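Local atomic coordinates of AztD protein (Citrobacter koseri, PDB entry 6CMK), a protein that acts as a periplasmic zinc chaperone, handing one zinc ion directly to the solute-binding protein AztC of the AztABCD zinc transport system. Residues A81-S85 with A86-S90; L147-S150 with A151-G155. All coordinates share one frame; numbering follows the deposited sequence.

Interaction 1: residues A81-S85 with A86-S90; sequences AIQGS and AGVVS
Q83 lays its amide across to S90 along one face of a beta hairpin: NE2 of Q83 gives a hydrogen bond to OG of S90 at 2.9 Å, and the hydroxyl oxygen lies almost in the plane of the amide. The same NE2 also binds A81 O, 3.1 Å away in its own strand. That carbonyl thus accepts twice, from Q83 NE2 on one face of its plane and from the backbone N of S90 on the other. With OE1 bonded to the backbone N of K65 and G66, the buried amide is held at both ends, which should fix its rotation. Next to it V88 stands alongside Q83, its CG1 swung between the backbone N and the carbonyl carbon (chi1 66°) and 3.4 Å from Q83 OE1.

Strands 78-83 and 88-100 are joined by a type I turn, Q83 to A86, followed by a G1 beta bulge, in which G87, at positive phi, and V88 are both set opposite the single residue Q83. Q83 O takes the N-H of A86 at 3.0 Å and, more weakly, that of G87. On the other face I82 and V89 point the same way, flank to flank, I82 CG1 meeting V89 CG1 at 3.8 Å, and P124 of the next sheet packs against both side chains.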
ATOM      1  N   ALA B  81       0.893   3.769 -23.112  1.00 17.37           N
ATOM      2  CA  ALA B  81       1.856   3.679 -24.204  1.00 17.30           C
ATOM      3  C   ALA B  81       1.829   5.019 -24.936  1.00 16.30           C
ATOM      4  O   ALA B  81       0.918   5.290 -25.729  1.00 17.58           O
ATOM      5  CB  ALA B  81       1.524   2.510 -25.126  1.00 20.70           C
ATOM      6  N   ILE B  82       2.817   5.855 -24.645  1.00 16.63           N
ATOM      7  CA  ILE B  82       2.887   7.210 -25.169  1.00 17.50           C
ATOM      8  C   ILE B  82       3.617   7.153 -26.506  1.00 21.34           C
ATOM      9  O   ILE B  82       4.772   6.711 -26.574  1.00 19.12           O
ATOM     10  CB  ILE B  82       3.597   8.153 -24.182  1.00 18.23           C
ATOM     11  CG1 ILE B  82       2.760   8.394 -22.918  1.00 20.29           C
ATOM     12  CG2 ILE B  82       3.856   9.508 -24.836  1.00 21.46           C
ATOM     13  CD1 ILE B  82       2.722   7.261 -21.896  1.00 18.65           C
ATOM     14  N   GLN B  83       2.952   7.615 -27.566  1.00 19.17           N
ATOM     15  CA  GLN B  83       3.461   7.541 -28.936  1.00 21.97           C
ATOM     16  C   GLN B  83       3.642   8.961 -29.472  1.00 21.30           C
ATOM     17  O   GLN B  83       2.777   9.504 -30.159  1.00 21.79           O
ATOM     18  CB  GLN B  83       2.508   6.718 -29.785  1.00 18.66           C
ATOM     19  CG  GLN B  83       2.345   5.292 -29.272  1.00 22.89           C
ATOM     20  CD  GLN B  83       0.996   4.693 -29.598  1.00 23.75           C
ATOM     21  OE1 GLN B  83       0.656   4.510 -30.758  1.00 22.32           O
ATOM     22  NE2 GLN B  83       0.211   4.396 -28.562  1.00 19.32           N
ATOM     23  N   GLY B  84       4.795   9.553 -29.163  1.00 22.58           N
ATOM     24  CA  GLY B  84       5.000  10.964 -29.453  1.00 19.83           C
ATOM     25  C   GLY B  84       4.832  11.300 -30.920  1.00 25.43           C
ATOM     26  O   GLY B  84       4.197  12.300 -31.265  1.00 29.29           O
ATOM     27  N   SER B  85       5.381  10.465 -31.803  1.00 25.59           N
ATOM     28  CA  SER B  85       5.328  10.761 -33.230  1.00 28.42           C
ATOM     29  C   SER B  85       3.963  10.479 -33.838  1.00 27.81           C
ATOM     30  O   SER B  85       3.662  11.000 -34.917  1.00 33.76           O
ATOM     31  CB  SER B  85       6.392   9.956 -33.982  1.00 30.14           C
ATOM     32  OG  SER B  85       6.170   8.562 -33.869  1.00 29.54           O
ATOM     33  N   ALA B  86       3.131   9.679 -33.175  1.00 25.25           N
ATOM     34  CA  ALA B  86       1.826   9.317 -33.701  1.00 27.72           C
ATOM     35  C   ALA B  86       0.697  10.173 -33.145  1.00 28.02           C
ATOM     36  O   ALA B  86      -0.436  10.049 -33.619  1.00 26.26           O
ATOM     37  CB  ALA B  86       1.539   7.842 -33.410  1.00 26.36           C
ATOM     38  N   GLY B  87       0.974  11.024 -32.157  1.00 23.97           N
ATOM     39  CA  GLY B  87      -0.038  11.913 -31.615  1.00 23.36           C
ATOM     40  C   GLY B  87      -1.076  11.241 -30.743  1.00 21.12           C
ATOM     41  O   GLY B  87      -2.215  11.717 -30.669  1.00 23.76           O
ATOM     42  N   VAL B  88      -0.720  10.154 -30.064  1.00 19.57           N
ATOM     43  CA  VAL B  88      -1.714   9.378 -29.332  1.00 22.38           C
ATOM     44  C   VAL B  88      -1.055   8.724 -28.133  1.00 23.37           C
ATOM     45  O   VAL B  88       0.139   8.418 -28.146  1.00 18.38           O
ATOM     46  CB  VAL B  88      -2.369   8.312 -30.239  1.00 24.80           C
ATOM     47  CG1 VAL B  88      -1.341   7.268 -30.660  1.00 32.61           C
ATOM     48  CG2 VAL B  88      -3.560   7.665 -29.551  1.00 36.85           C
ATOM     49  N   VAL B  89      -1.853   8.498 -27.098  1.00 18.21           N
ATOM     50  CA  VAL B  89      -1.474   7.659 -25.969  1.00 17.53           C
ATOM     51  C   VAL B  89      -2.505   6.543 -25.899  1.00 20.21           C
ATOM     52  O   VAL B  89      -3.711   6.812 -25.842  1.00 21.65           O
ATOM     53  CB  VAL B  89      -1.417   8.448 -24.651  1.00 16.20           C
ATOM     54  CG1 VAL B  89      -0.913   7.565 -23.517  1.00 19.39           C
ATOM     55  CG2 VAL B  89      -0.548   9.688 -24.807  1.00 20.03           C
ATOM     56  N   SER B  90      -2.037   5.300 -25.947  1.00 18.03           N
ATOM     57  CA  SER B  90      -2.895   4.131 -25.834  1.00 18.07           C
ATOM     58  C   SER B  90      -2.846   3.621 -24.408  1.00 17.86           C
ATOM     59  O   SER B  90      -1.909   3.901 -23.661  1.00 20.98           O
ATOM     60  CB  SER B  90      -2.460   3.014 -26.785  1.00 22.88           C
ATOM     61  OG  SER B  90      -2.531   3.426 -28.132  1.00 23.21           O
TER

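Interaction 2: residues L147-S150 with A151-G155; sequences LGES and AVLKG
L147 and V152 meet at the buried foot of a single short helix, methyl against methyl, with L147 CD1 3.5 Å from V152 CG2. L147, its CG tucked over its own backbone (chi1 55°), brings CD1 up to the valine. The CG2 branch of V152, anti to its own carbonyl carbon, also comes within 3.0 Å of G148 O, a close fit for a methyl. That carbonyl is meanwhile taken by the N-H of V152 at 3.1 Å, lying in the carbonyl plane. L117 of strand 113-120 touches both L147 and V152, closing the apolar side.

L153 follows the line of E149 one turn on: E149 CG lies 3.9 Å from L153 CD1, while L153 N binds E149 O at 2.9 Å. The glutamate chain is extended, CG anti to the backbone N (chi1 -178°), and carries its carboxylate away from the helix to S73 and T78, whose hydroxyls both bond to OE2.

The outer side is looser. The backbone N of K154 makes a longer bond to S150 O (3.3 Å), and its side chain reaches back over the serine, CE 3.8 Å from S150 OG. L153, K154 and G155 are exposed. The backbone N of S150 is bonded to E256 of the second copy of the protein in the assembly. G155, at positive phi, sends its N-H back to V152 O at 2.9 Å, and this Schellman motif ends the brief helix that G148 N-caps at the close of a propeller strand.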
ATOM      1  N   LEU B 147      -7.156  13.018 -16.058  1.00 14.12           N
ATOM      2  CA  LEU B 147      -8.197  12.005 -16.015  1.00 14.08           C
ATOM      3  C   LEU B 147      -7.915  11.092 -14.832  1.00 13.92           C
ATOM      4  O   LEU B 147      -7.033  11.363 -14.014  1.00 15.22           O
ATOM      5  CB  LEU B 147      -8.271  11.236 -17.330  1.00 14.92           C
ATOM      6  CG  LEU B 147      -6.984  10.583 -17.822  1.00 21.25           C
ATOM      7  CD1 LEU B 147      -7.364   9.377 -18.631  1.00 23.05           C
ATOM      8  CD2 LEU B 147      -6.144  11.547 -18.662  1.00 21.77           C
ATOM      9  N   GLY B 148      -8.700  10.023 -14.726  1.00 16.08           N
ATOM     10  CA  GLY B 148      -8.594   9.115 -13.602  1.00 13.30           C
ATOM     11  C   GLY B 148      -8.608   7.666 -14.042  1.00 15.39           C
ATOM     12  O   GLY B 148      -9.298   7.293 -14.983  1.00 17.40           O
ATOM     13  N   GLU B 149      -7.845   6.847 -13.310  1.00 13.88           N
ATOM     14  CA  GLU B 149      -7.666   5.435 -13.647  1.00 13.32           C
ATOM     15  C   GLU B 149      -8.943   4.624 -13.463  1.00 12.56           C
ATOM     16  O   GLU B 149      -9.205   3.695 -14.235  1.00 15.50           O
ATOM     17  CB  GLU B 149      -6.557   4.818 -12.786  1.00 15.89           C
ATOM     18  CG  GLU B 149      -6.296   3.347 -13.129  1.00 18.73           C
ATOM     19  CD  GLU B 149      -5.182   2.706 -12.311  1.00 21.75           C
ATOM     20  OE1 GLU B 149      -5.143   2.925 -11.084  1.00 24.70           O
ATOM     21  OE2 GLU B 149      -4.355   1.962 -12.897  1.00 16.29           O
ATOM     22  N   SER B 150      -9.726   4.920 -12.425  1.00 15.50           N
ATOM     23  CA  SER B 150     -10.942   4.148 -12.196  1.00 18.09           C
ATOM     24  C   SER B 150     -11.892   4.283 -13.377  1.00 17.95           C
ATOM     25  O   SER B 150     -12.442   3.289 -13.867  1.00 16.82           O
ATOM     26  CB  SER B 150     -11.607   4.593 -10.895  1.00 24.56           C
ATOM     27  OG  SER B 150     -12.866   3.960 -10.726  1.00 29.99           O
ATOM     28  N   ALA B 151     -12.061   5.508 -13.875  1.00 14.41           N
ATOM     29  CA  ALA B 151     -12.878   5.721 -15.066  1.00 16.45           C
ATOM     30  C   ALA B 151     -12.298   4.995 -16.274  1.00 15.39           C
ATOM     31  O   ALA B 151     -13.023   4.326 -17.020  1.00 18.48           O
ATOM     32  CB  ALA B 151     -12.996   7.218 -15.344  1.00 21.52           C
ATOM     33  N   VAL B 152     -10.984   5.100 -16.474  1.00 16.49           N
ATOM     34  CA  VAL B 152     -10.344   4.460 -17.619  1.00 19.33           C
ATOM     35  C   VAL B 152     -10.627   2.961 -17.624  1.00 20.38           C
ATOM     36  O   VAL B 152     -10.971   2.376 -18.656  1.00 20.68           O
ATOM     37  CB  VAL B 152      -8.834   4.745 -17.602  1.00 28.96           C
ATOM     38  CG1 VAL B 152      -8.121   4.006 -18.738  1.00 63.53           C
ATOM     39  CG2 VAL B 152      -8.600   6.241 -17.658  1.00 59.50           C
ATOM     40  N   LEU B 153     -10.466   2.313 -16.470  1.00 20.01           N
ATOM     41  CA  LEU B 153     -10.652   0.866 -16.410  1.00 20.03           C
ATOM     42  C   LEU B 153     -12.088   0.460 -16.697  1.00 24.52           C
ATOM     43  O   LEU B 153     -12.321  -0.652 -17.189  1.00 30.04           O
ATOM     44  CB  LEU B 153     -10.231   0.334 -15.040  1.00 19.48           C
ATOM     45  CG  LEU B 153      -8.726   0.209 -14.860  1.00 25.48           C
ATOM     46  CD1 LEU B 153      -8.393   0.080 -13.380  1.00 26.57           C
ATOM     47  CD2 LEU B 153      -8.236  -0.984 -15.669  1.00 22.94           C
ATOM     48  N   LYS B 154     -13.063   1.323 -16.383  1.00 18.81           N
ATOM     49  CA  LYS B 154     -14.450   1.058 -16.731  1.00 21.97           C
ATOM     50  C   LYS B 154     -14.748   1.320 -18.199  1.00 25.68           C
ATOM     51  O   LYS B 154     -15.872   1.056 -18.638  1.00 26.68           O
ATOM     52  CB  LYS B 154     -15.404   1.925 -15.906  1.00 30.50           C
ATOM     53  CG  LYS B 154     -15.330   1.825 -14.396  1.00 47.97           C
ATOM     54  CD  LYS B 154     -16.420   2.728 -13.831  1.00 49.75           C
ATOM     55  CE  LYS B 154     -16.139   3.244 -12.436  1.00 61.31           C
ATOM     56  NZ  LYS B 154     -17.091   4.348 -12.114  1.00 69.72           N
ATOM     57  N   GLY B 155     -13.789   1.846 -18.954  1.00 24.41           N
ATOM     58  CA  GLY B 155     -14.045   2.231 -20.325  1.00 22.76           C
ATOM     59  C   GLY B 155     -14.678   3.592 -20.484  1.00 22.00           C
ATOM     60  O   GLY B 155     -15.322   3.849 -21.513  1.00 21.94           O
TER

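In the fold
From the N terminus the chain first runs through strand 78-83, turns at 84-87 and comes back in strand 88-100; interaction 1 closes this hairpin. It then passes through strand 113-120 into the next sheet of the beta propeller, where strands 124-130, 133-138 and 143-148 follow in turn. Interaction 2 comes at the end of strand 143-148, in helix 149-153, before the chain enters strand 160-163. The two local contacts stand in series, neither nested nor crossing, their centres 18 Å apart and nearest atoms about 8 Å apart. Strand 113-120 borders both: L119 touches V89 of interaction 1 and L147 of interaction 2, linking the two neighbouring sheets.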